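Local atomic coordinates of subclass B3 metallo-beta-lactamase (Sphingobium indicum, PDB entry 7LUU), a protein that probably hydrolyses beta-lactam antibiotics at a dinuclear zinc site, as a subclass B3 metallo-beta-lactamase with an atypical set of metal ligands. Residues Ala52-Leu56 / Ala93-Ala97; Val178-Gly182 / Thr193-Thr197; Leu226-Ser230 / Leu293-Arg297. Numbering follows the deposited sequence.

How the interactions relate
The three contacts follow one another along the chain without overlap. Interaction 1 sets the last turn of helix 49-55 against the loop between strand 87-90 and helix 98-107, in the part of the fold built on the seven-strand sheet. Interaction 2 starts where that sheet ends, at its edge strand 176-178, and meets strand 190-196 of the six-strand sheet; it lies across the chain's centre from interaction 1, their centres about 26 Å apart. Interaction 3 joins the loop after strand 216-223 to helix 282-300, and touches interaction 2 through Thr197 O and Leu226 CD2, 3.9 Å apart. Trp55 and Asn227 bring interactions 1 and 3 close to the zinc site, whereas interaction 2 lies farther out.

Interaction 1: Ala52-Leu56 / Ala93-Ala97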
ATOM      1  N   ALA A  52      -6.830   9.570  12.701  1.00 21.25           N
ATOM      2  CA  ALA A  52      -6.415  10.366  11.563  1.00 20.20           C
ATOM      3  C   ALA A  52      -5.584  11.582  11.972  1.00 21.81           C
ATOM      4  O   ALA A  52      -4.786  12.065  11.137  1.00 22.43           O
ATOM      5  CB  ALA A  52      -7.652  10.778  10.708  1.00 20.46           C
ATOM      6  N   LYS A  53      -5.704  12.063  13.232  1.00 21.97           N
ATOM      7  CA  LYS A  53      -4.867  13.192  13.649  1.00 22.91           C
ATOM      8  C   LYS A  53      -3.385  12.853  13.537  1.00 29.74           C
ATOM      9  O   LYS A  53      -2.572  13.725  13.194  1.00 29.09           O
ATOM     10  CB  LYS A  53      -5.218  13.614  15.081  1.00 26.09           C
ATOM     11  CG  LYS A  53      -6.624  14.125  15.183  1.00 28.31           C
ATOM     12  CD  LYS A  53      -7.059  14.312  16.649  1.00 30.63           C
ATOM     13  CE  LYS A  53      -8.469  14.860  16.719  1.00 35.38           C
ATOM     14  NZ  LYS A  53      -8.881  14.926  18.174  1.00 43.44           N
ATOM     15  N   GLU A  54      -3.013  11.609  13.839  1.00 23.95           N
ATOM     16  CA  GLU A  54      -1.653  11.134  13.658  1.00 23.50           C
ATOM     17  C   GLU A  54      -1.394  10.647  12.233  1.00 21.66           C
ATOM     18  O   GLU A  54      -0.365  11.003  11.625  1.00 25.11           O
ATOM     19  CB  GLU A  54      -1.337   9.985  14.617  1.00 29.69           C
ATOM     20  CG  GLU A  54      -1.489  10.337  16.075  1.00 44.04           C
ATOM     21  CD  GLU A  54      -0.324   9.858  16.896  1.00 66.25           C
ATOM     22  OE1 GLU A  54       0.307  10.734  17.529  1.00 74.47           O
ATOM     23  OE2 GLU A  54      -0.029   8.623  16.900  1.00 72.05           O
ATOM     24  N   TRP A  55      -2.257   9.759  11.726  1.00 20.94           N
ATOM     25  CA  TRP A  55      -2.025   9.178  10.408  1.00 17.98           C
ATOM     26  C   TRP A  55      -1.903  10.252   9.342  1.00 19.67           C
ATOM     27  O   TRP A  55      -1.088  10.124   8.429  1.00 19.48           O
ATOM     28  CB  TRP A  55      -3.189   8.266   9.991  1.00 18.26           C
ATOM     29  CG  TRP A  55      -3.152   6.889  10.525  1.00 22.64           C
ATOM     30  CD1 TRP A  55      -2.057   6.150  10.877  1.00 25.34           C
ATOM     31  CD2 TRP A  55      -4.293   6.036  10.693  1.00 23.36           C
ATOM     32  NE1 TRP A  55      -2.462   4.871  11.278  1.00 27.25           N
ATOM     33  CE2 TRP A  55      -3.832   4.795  11.174  1.00 28.00           C
ATOM     34  CE3 TRP A  55      -5.677   6.218  10.498  1.00 23.95           C
ATOM     35  CZ2 TRP A  55      -4.718   3.731  11.447  1.00 27.15           C
ATOM     36  CZ3 TRP A  55      -6.560   5.165  10.803  1.00 22.49           C
ATOM     37  CH2 TRP A  55      -6.060   3.940  11.253  1.00 25.88           C
ATOM     38  N   LEU A  56      -2.766  11.274   9.397  1.00 18.70           N
ATOM     39  CA  LEU A  56      -2.834  12.244   8.317  1.00 16.63           C
ATOM     40  C   LEU A  56      -2.094  13.540   8.676  1.00 18.16           C
ATOM     41  O   LEU A  56      -2.280  14.558   8.027  1.00 20.20           O
ATOM     42  CB  LEU A  56      -4.306  12.560   7.988  1.00 15.91           C
ATOM     43  CG  LEU A  56      -5.077  11.337   7.525  1.00 17.66           C
ATOM     44  CD1 LEU A  56      -6.512  11.774   7.088  1.00 16.56           C
ATOM     45  CD2 LEU A  56      -4.402  10.662   6.341  1.00 14.53           C
ATOM     46  N   ALA A  93      -4.751   6.421   1.255  1.00 14.23           N
ATOM     47  CA  ALA A  93      -5.030   6.774   2.648  1.00 13.15           C
ATOM     48  C   ALA A  93      -6.541   6.668   2.964  1.00 13.12           C
ATOM     49  O   ALA A  93      -7.251   5.779   2.454  1.00 15.33           O
ATOM     50  CB  ALA A  93      -4.416   8.153   3.000  1.00 17.38           C
ATOM     51  N   LEU A  94      -7.008   7.516   3.909  1.00 13.25           N
ATOM     52  CA  LEU A  94      -8.405   7.485   4.375  1.00 15.89           C
ATOM     53  C   LEU A  94      -9.323   8.250   3.415  1.00 16.65           C
ATOM     54  O   LEU A  94      -8.863   9.004   2.557  1.00 15.65           O
ATOM     55  CB  LEU A  94      -8.484   8.143   5.745  1.00 16.09           C
ATOM     56  CG  LEU A  94      -7.758   7.391   6.865  1.00 19.24           C
ATOM     57  CD1 LEU A  94      -7.798   8.329   8.096  1.00 24.53           C
ATOM     58  CD2 LEU A  94      -8.534   6.223   7.213  1.00 20.98           C
ATOM     59  N   PRO A  95     -10.650   8.062   3.508  1.00 14.95           N
ATOM     60  CA  PRO A  95     -11.521   8.786   2.563  1.00 15.59           C
ATOM     61  C   PRO A  95     -11.305  10.309   2.582  1.00 16.72           C
ATOM     62  O   PRO A  95     -11.280  10.969   1.530  1.00 15.84           O
ATOM     63  CB  PRO A  95     -12.936   8.398   3.036  1.00 17.02           C
ATOM     64  CG  PRO A  95     -12.699   6.933   3.610  1.00 15.49           C
ATOM     65  CD  PRO A  95     -11.408   7.104   4.375  1.00 14.85           C
ATOM     66  N   GLN A  96     -11.202  10.908   3.773  1.00 15.85           N
ATOM     67  CA  GLN A  96     -11.045  12.348   3.833  1.00 15.85           C
ATOM     68  C   GLN A  96      -9.663  12.802   3.386  1.00 17.48           C
ATOM     69  O   GLN A  96      -9.468  14.008   3.227  1.00 21.01           O
ATOM     70  CB  GLN A  96     -11.334  12.825   5.269  1.00 18.51           C
ATOM     71  CG  GLN A  96     -10.305  12.351   6.325  1.00 18.11           C
ATOM     72  CD  GLN A  96     -10.703  11.045   7.060  1.00 16.79           C
ATOM     73  OE1 GLN A  96     -11.243  10.090   6.469  1.00 17.08           O
ATOM     74  NE2 GLN A  96     -10.411  11.006   8.359  1.00 17.92           N
ATOM     75  N   ALA A  97      -8.731  11.860   3.113  1.00 14.46           N
ATOM     76  CA  ALA A  97      -7.416  12.247   2.619  1.00 13.86           C
ATOM     77  C   ALA A  97      -7.412  12.513   1.138  1.00 14.24           C
ATOM     78  O   ALA A  97      -6.442  13.088   0.625  1.00 16.77           O
ATOM     79  CB  ALA A  97      -6.392  11.158   2.881  1.00 14.18           C
TER
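Segment 52-56 is the end of helix 49-55, its last turn closed by the bond from Leu56 N to Ala52 O (2.8 Å); Leu56 is the first residue to leave helical angles. In segment 93-97 the chain turns toward helix 98-107, with Ala97 N bonded to Leu94 O (2.9 Å). CA atoms come closest at Leu56 and Ala97, 7.3 Å apart. No hydrogen bond crosses the contact. Leu94 is its hub: CD1 lies 3.6 Å from Ala52 CB, 3.8 Å from Trp55 CE3 and 3.8 Å from Leu56 CD1. The N-terminal helix of this metallo-beta-lactamase fold thus packs on the loop after strand 87-90, and the Trp55 indole reaches the zinc site, touching Asp126, a zinc ligand. Leu56 spreads over the loop, its CD2 4.2 Å from Ala93 CB and 4.0 Å from Ala97 CB, its CD1 3.9 Å from Gln96 CG. The Gln96 amide passes Ala52, NE2 3.6 Å from CB, and this NE2 donates a hydrogen bond to Met47 O.

Interaction 2: Val178-Gly182 / Thr193-Thr197; sequences VMKDG and TAHAT
Two hydrogen bonds tie the loop 178-182 to strand 190-196. The backbone amide of Gly182 donates to Ala194 O (2.8 Å, 147° at the hydrogen), and the amide of Ala196 donates to Asp181 OD1 (2.9 Å, 159°). Asp181 has chi1 t (180°) and chi2 45°; its CA-to-CB bond runs sideways, yet the carboxylate comes over the strand, OD1 3.5 Å from His195 CA. A water donates to both Asp181 OD1 and Ala196 O, 2.8 Å from each, closing a small bridge beside the direct bond. Met179 and Lys180 are extended; Asp181 (-54/128) and Gly182 (86/-6) have the angles of the central residues of a type II turn, and a CB on Gly182 would jam against the preceding carbonyl. Thr193 to Ala196 keep beta angles. The end-to-end directions of 179-182 and 193-196 differ by 97°, so the segment approaches nearly at right angles, and pairing with the strand begins at Gly182 and Glu183; the nearest CA pairs are Asp181 with His195 (5.0 Å) and Gly182 with Ala194 (5.4 Å). Beneath the polar contacts, Ala194 CB points toward the loop and meets Met179 CB (3.8 Å) and Lys180 O (3.9 Å). Met179, with chi1 m, continues inward onto Trp207 of strand 205-213. At the other end Gly182 O lies 3.9 Å from Thr193 CG2. His195 turns away, its NE2 bonded to Ser208 OG. The contact marks the passage from edge strand 176-178 of one sheet to the hairpin 184-187/190-196 at the edge of the other, a link between the two sheets of the alpha-beta/beta-alpha sandwich of metallo-beta-lactamases.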
ATOM      1  N   VAL A 178      -6.839  -6.217 -12.468  1.00 16.14           N
ATOM      2  CA  VAL A 178      -6.123  -7.176 -11.616  1.00 17.04           C
ATOM      3  C   VAL A 178      -4.750  -7.467 -12.216  1.00 16.31           C
ATOM      4  O   VAL A 178      -4.637  -7.785 -13.412  1.00 19.00           O
ATOM      5  CB  VAL A 178      -6.923  -8.471 -11.484  1.00 18.96           C
ATOM      6  CG1 VAL A 178      -6.121  -9.579 -10.820  1.00 18.39           C
ATOM      7  CG2 VAL A 178      -8.183  -8.190 -10.690  1.00 19.41           C
ATOM      8  N   MET A 179      -3.711  -7.398 -11.389  1.00 16.24           N
ATOM      9  CA  MET A 179      -2.379  -7.923 -11.768  1.00 15.72           C
ATOM     10  C   MET A 179      -2.085  -9.229 -11.067  1.00 18.24           C
ATOM     11  O   MET A 179      -2.330  -9.361  -9.867  1.00 19.08           O
ATOM     12  CB  MET A 179      -1.306  -6.990 -11.306  1.00 18.14           C
ATOM     13  CG  MET A 179      -1.693  -5.792 -11.722  1.00 27.13           C
ATOM     14  SD  MET A 179      -1.021  -5.520 -13.223  1.00 34.44           S
ATOM     15  CE  MET A 179      -0.082  -4.314 -12.359  1.00 15.19           C
ATOM     16  N   LYS A 180      -1.463 -10.140 -11.811  1.00 18.44           N
ATOM     17  CA  LYS A 180      -0.940 -11.378 -11.260  1.00 17.65           C
ATOM     18  C   LYS A 180       0.420 -11.140 -10.652  1.00 18.33           C
ATOM     19  O   LYS A 180       1.091 -10.159 -10.928  1.00 18.07           O
ATOM     20  CB  LYS A 180      -0.761 -12.400 -12.378  1.00 18.11           C
ATOM     21  CG  LYS A 180      -2.069 -12.766 -13.069  1.00 25.37           C
ATOM     22  CD  LYS A 180      -1.844 -13.958 -13.947  1.00 30.31           C
ATOM     23  CE  LYS A 180      -3.129 -14.479 -14.553  1.00 37.55           C
ATOM     24  NZ  LYS A 180      -2.877 -15.090 -15.898  1.00 47.54           N
ATOM     25  N   ASP A 181       0.769 -12.009  -9.725  1.00 16.65           N
ATOM     26  CA  ASP A 181       2.108 -11.952  -9.165  1.00 17.62           C
ATOM     27  C   ASP A 181       3.172 -12.009 -10.266  1.00 17.12           C
ATOM     28  O   ASP A 181       3.136 -12.881 -11.146  1.00 19.45           O
ATOM     29  CB  ASP A 181       2.273 -13.121  -8.199  1.00 16.87           C
ATOM     30  CG  ASP A 181       3.639 -13.146  -7.579  1.00 17.97           C
ATOM     31  OD1 ASP A 181       4.113 -12.092  -7.162  1.00 18.73           O
ATOM     32  OD2 ASP A 181       4.274 -14.247  -7.503  1.00 21.34           O
ATOM     33  N   GLY A 182       4.105 -11.048 -10.252  1.00 18.47           N
ATOM     34  CA  GLY A 182       5.145 -10.975 -11.283  1.00 20.76           C
ATOM     35  C   GLY A 182       4.748 -10.211 -12.535  1.00 18.43           C
ATOM     36  O   GLY A 182       5.618  -9.963 -13.399  1.00 18.29           O
ATOM     37  N   THR A 193       6.469  -3.494 -11.439  1.00 16.10           N
ATOM     38  CA  THR A 193       6.164  -4.909 -11.267  1.00 16.01           C
ATOM     39  C   THR A 193       5.317  -5.124 -10.023  1.00 15.26           C
ATOM     40  O   THR A 193       5.590  -4.549  -8.969  1.00 15.15           O
ATOM     41  CB  THR A 193       7.431  -5.764 -11.179  1.00 16.52           C
ATOM     42  OG1 THR A 193       8.193  -5.599 -12.393  1.00 18.36           O
ATOM     43  CG2 THR A 193       7.075  -7.232 -10.992  1.00 16.90           C
ATOM     44  N   ALA A 194       4.275  -5.964 -10.149  1.00 15.15           N
ATOM     45  CA  ALA A 194       3.422  -6.349  -9.000  1.00 15.05           C
ATOM     46  C   ALA A 194       4.021  -7.586  -8.325  1.00 16.45           C
ATOM     47  O   ALA A 194       4.405  -8.551  -9.013  1.00 16.75           O
ATOM     48  CB  ALA A 194       2.001  -6.673  -9.525  1.00 14.60           C
ATOM     49  N   HIS A 195       4.100  -7.578  -6.988  1.00 14.50           N
ATOM     50  CA  HIS A 195       4.570  -8.751  -6.238  1.00 14.81           C
ATOM     51  C   HIS A 195       3.542  -9.093  -5.185  1.00 14.51           C
ATOM     52  O   HIS A 195       3.296  -8.293  -4.288  1.00 16.28           O
ATOM     53  CB  HIS A 195       5.916  -8.512  -5.555  1.00 17.12           C
ATOM     54  CG  HIS A 195       6.949  -7.971  -6.466  1.00 15.59           C
ATOM     55  ND1 HIS A 195       7.789  -8.765  -7.225  1.00 16.16           N
ATOM     56  CD2 HIS A 195       7.257  -6.685  -6.767  1.00 15.25           C
ATOM     57  CE1 HIS A 195       8.608  -7.989  -7.921  1.00 21.00           C
ATOM     58  NE2 HIS A 195       8.311  -6.722  -7.672  1.00 15.88           N
ATOM     59  N   ALA A 196       2.983 -10.287  -5.252  1.00 14.86           N
ATOM     60  CA  ALA A 196       2.081 -10.692  -4.164  1.00 17.29           C
ATOM     61  C   ALA A 196       2.862 -10.780  -2.871  1.00 17.20           C
ATOM     62  O   ALA A 196       3.857 -11.533  -2.793  1.00 15.90           O
ATOM     63  CB  ALA A 196       1.455 -12.055  -4.473  1.00 15.37           C
ATOM     64  N   THR A 197       2.392 -10.083  -1.801  1.00 16.07           N
ATOM     65  CA  THR A 197       3.112 -10.161  -0.512  1.00 14.74           C
ATOM     66  C   THR A 197       2.063 -10.372   0.578  1.00 13.76           C
ATOM     67  O   THR A 197       1.765  -9.478   1.370  1.00 14.83           O
ATOM     68  CB  THR A 197       3.987  -8.926  -0.238  1.00 13.57           C
ATOM     69  OG1 THR A 197       3.227  -7.726  -0.499  1.00 14.56           O
ATOM     70  CG2 THR A 197       5.220  -8.966  -1.149  1.00 14.14           C
TER
HETATM   71  O   HOH W   1       5.588 -12.375  -4.808  1.00 23.30           O

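Interaction 3: Leu226-Ser230 / Leu293-Arg297; sequences LNPVS and LLAKR
A single serine hydroxyl accepts two bonds from one guanidinium: Arg297 NH2 and NH1 both donate to Ser230 OG, at 3.0 Å (148°) and 3.2 Å (137°), with the hydroxyl at the edge of the guanidinium, near its plane. This contact joins the C-terminal helix 282-300 of the metallo-beta-lactamase fold to the loop that follows strand 216-223. Residues 293-297 are regular helix, Arg297 N bonding to Leu293 O (3.0 Å). Opposite, segment 226-230 is irregular: Leu226 is at phi/psi -115/30, Asn227 at -86/124, and Pro228, at -81/87, is the centre of an inverse gamma turn with a weak bond from Val229 N to Asn227 O (2.9 Å); Val229 and Ser230 are then extended. The closest CA atoms are those of Pro228 and Leu294, 5.8 Å apart. The Pro228 ring, C-gamma endo, points toward the helix and packs against it at Leu293 and Leu294: CG is 3.8 Å from Leu293 CB and 3.6 Å from Leu294 N, and CB is 4.1 Å from Leu294 CD1. Phe248 of helix 242-257 touches both Pro228 and Leu294. Asn227 OD1 passes Leu293 CD1 at 4.1 Å but is hydrogen-bonded to Arg289, while its backbone O accepts from ND1 of the zinc ligand His200, linking this loop to the metal site. Ser230 is p and Arg297 runs t, p, t in chi1 to chi3, with NE salt-bridged to Glu301. Between the proline and the arginine sits a water that donates to Pro228 O (2.8 Å) and accepts from Arg297 NH1 (3.0 Å).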
ATOM      1  N   LEU A 226       3.397  -5.716   6.245  1.00 12.35           N
ATOM      2  CA  LEU A 226       3.559  -7.109   6.643  1.00 13.22           C
ATOM      3  C   LEU A 226       3.244  -7.274   8.129  1.00 13.06           C
ATOM      4  O   LEU A 226       3.804  -8.153   8.776  1.00 16.15           O
ATOM      5  CB  LEU A 226       4.991  -7.584   6.332  1.00 13.91           C
ATOM      6  CG  LEU A 226       5.393  -7.608   4.831  1.00 16.41           C
ATOM      7  CD1 LEU A 226       6.894  -7.985   4.657  1.00 16.02           C
ATOM      8  CD2 LEU A 226       4.501  -8.563   3.999  1.00 19.07           C
ATOM      9  N   ASN A 227       2.348  -6.454   8.708  0.71 13.59           N
ATOM     10  CA  ASN A 227       2.176  -6.532  10.172  0.71 13.26           C
ATOM     11  C   ASN A 227       1.166  -7.621  10.503  0.71 15.50           C
ATOM     12  O   ASN A 227       0.040  -7.592   9.991  0.71 17.54           O
ATOM     13  CB  ASN A 227       1.703  -5.210  10.720  0.71 18.56           C
ATOM     14  CG  ASN A 227       2.726  -4.172  10.538  0.71 17.62           C
ATOM     15  OD1 ASN A 227       3.935  -4.464  10.614  0.71 21.56           O
ATOM     16  ND2 ASN A 227       2.280  -2.952  10.283  0.71 18.35           N
ATOM     17  N   PRO A 228       1.516  -8.577  11.315  1.00 16.52           N
ATOM     18  CA  PRO A 228       0.559  -9.624  11.670  1.00 18.04           C
ATOM     19  C   PRO A 228      -0.374  -9.119  12.762  1.00 21.03           C
ATOM     20  O   PRO A 228      -0.138  -9.347  13.948  1.00 29.59           O
ATOM     21  CB  PRO A 228       1.447 -10.802  12.136  1.00 19.84           C
ATOM     22  CG  PRO A 228       2.704 -10.132  12.649  1.00 19.52           C
ATOM     23  CD  PRO A 228       2.872  -8.771  11.862  1.00 17.38           C
ATOM     24  N   VAL A 229      -1.440  -8.478  12.364  1.00 19.06           N
ATOM     25  CA  VAL A 229      -2.430  -8.006  13.325  1.00 21.05           C
ATOM     26  C   VAL A 229      -3.790  -8.553  12.949  1.00 20.87           C
ATOM     27  O   VAL A 229      -4.039  -8.993  11.812  1.00 22.55           O
ATOM     28  CB  VAL A 229      -2.432  -6.475  13.418  1.00 29.85           C
ATOM     29  CG1 VAL A 229      -1.144  -6.036  14.043  1.00 33.24           C
ATOM     30  CG2 VAL A 229      -2.595  -5.910  12.067  1.00 22.74           C
ATOM     31  N   SER A 230      -4.649  -8.630  13.946  1.00 19.01           N
ATOM     32  CA  SER A 230      -5.921  -9.284  13.722  1.00 16.26           C
ATOM     33  C   SER A 230      -6.935  -8.765  14.730  1.00 20.85           C
ATOM     34  O   SER A 230      -6.599  -8.026  15.668  1.00 22.74           O
ATOM     35  CB  SER A 230      -5.778 -10.818  13.872  1.00 18.13           C
ATOM     36  OG  SER A 230      -5.730 -11.103  15.240  1.00 22.23           O
ATOM     37  N   LEU A 293       7.824 -10.236  14.507  1.00 21.34           N
ATOM     38  CA  LEU A 293       6.496  -9.986  15.050  1.00 17.91           C
ATOM     39  C   LEU A 293       5.602 -11.225  14.908  1.00 18.48           C
ATOM     40  O   LEU A 293       4.812 -11.516  15.822  1.00 20.93           O
ATOM     41  CB  LEU A 293       5.822  -8.819  14.341  1.00 18.22           C
ATOM     42  CG  LEU A 293       6.463  -7.455  14.685  1.00 19.75           C
ATOM     43  CD1 LEU A 293       5.910  -6.467  13.664  1.00 20.74           C
ATOM     44  CD2 LEU A 293       6.160  -6.995  16.082  1.00 23.53           C
ATOM     45  N   LEU A 294       5.674 -11.903  13.754  1.00 19.61           N
ATOM     46  CA  LEU A 294       4.869 -13.117  13.526  1.00 19.00           C
ATOM     47  C   LEU A 294       5.261 -14.201  14.516  1.00 19.84           C
ATOM     48  O   LEU A 294       4.406 -14.830  15.155  1.00 18.33           O
ATOM     49  CB  LEU A 294       5.061 -13.627  12.091  1.00 17.67           C
ATOM     50  CG  LEU A 294       4.227 -14.876  11.768  1.00 19.61           C
ATOM     51  CD1 LEU A 294       2.710 -14.668  11.919  1.00 19.35           C
ATOM     52  CD2 LEU A 294       4.506 -15.253  10.281  1.00 23.01           C
ATOM     53  N   ALA A 295       6.569 -14.390  14.701  1.00 18.41           N
ATOM     54  CA  ALA A 295       7.004 -15.422  15.641  1.00 18.05           C
ATOM     55  C   ALA A 295       6.456 -15.141  17.028  1.00 21.24           C
ATOM     56  O   ALA A 295       6.090 -16.077  17.781  1.00 21.52           O
ATOM     57  CB  ALA A 295       8.548 -15.479  15.682  1.00 19.13           C
ATOM     58  N   LYS A 296       6.506 -13.872  17.432  1.00 21.36           N
ATOM     59  CA  LYS A 296       6.007 -13.509  18.758  1.00 22.67           C
ATOM     60  C   LYS A 296       4.500 -13.774  18.851  1.00 22.73           C
ATOM     61  O   LYS A 296       4.008 -14.285  19.875  1.00 22.37           O
ATOM     62  CB  LYS A 296       6.342 -12.048  19.053  1.00 25.26           C
ATOM     63  CG  LYS A 296       5.936 -11.592  20.414  1.00 38.70           C
ATOM     64  CD  LYS A 296       6.057 -10.061  20.565  1.00 51.51           C
ATOM     65  CE  LYS A 296       6.631  -9.696  21.936  1.00 60.17           C
ATOM     66  NZ  LYS A 296       5.763  -8.695  22.631  1.00 69.20           N
ATOM     67  N   ARG A 297       3.766 -13.465  17.781  1.00 20.98           N
ATOM     68  CA  ARG A 297       2.326 -13.673  17.762  1.00 21.65           C
ATOM     69  C   ARG A 297       1.984 -15.164  17.826  1.00 23.36           C
ATOM     70  O   ARG A 297       1.111 -15.562  18.609  1.00 18.89           O
ATOM     71  CB  ARG A 297       1.714 -13.006  16.521  1.00 20.04           C
ATOM     72  CG  ARG A 297       0.248 -13.369  16.295  1.00 20.44           C
ATOM     73  CD  ARG A 297      -0.635 -12.944  17.451  1.00 23.60           C
ATOM     74  NE  ARG A 297      -2.004 -13.439  17.217  1.00 24.81           N
ATOM     75  CZ  ARG A 297      -3.038 -12.674  16.842  1.00 24.76           C
ATOM     76  NH1 ARG A 297      -2.914 -11.330  16.725  1.00 22.75           N
ATOM     77  NH2 ARG A 297      -4.224 -13.269  16.613  1.00 23.35           N
TER
HETATM   78  O   HOH W   2      -0.603  -9.469  16.658  1.00 31.45           O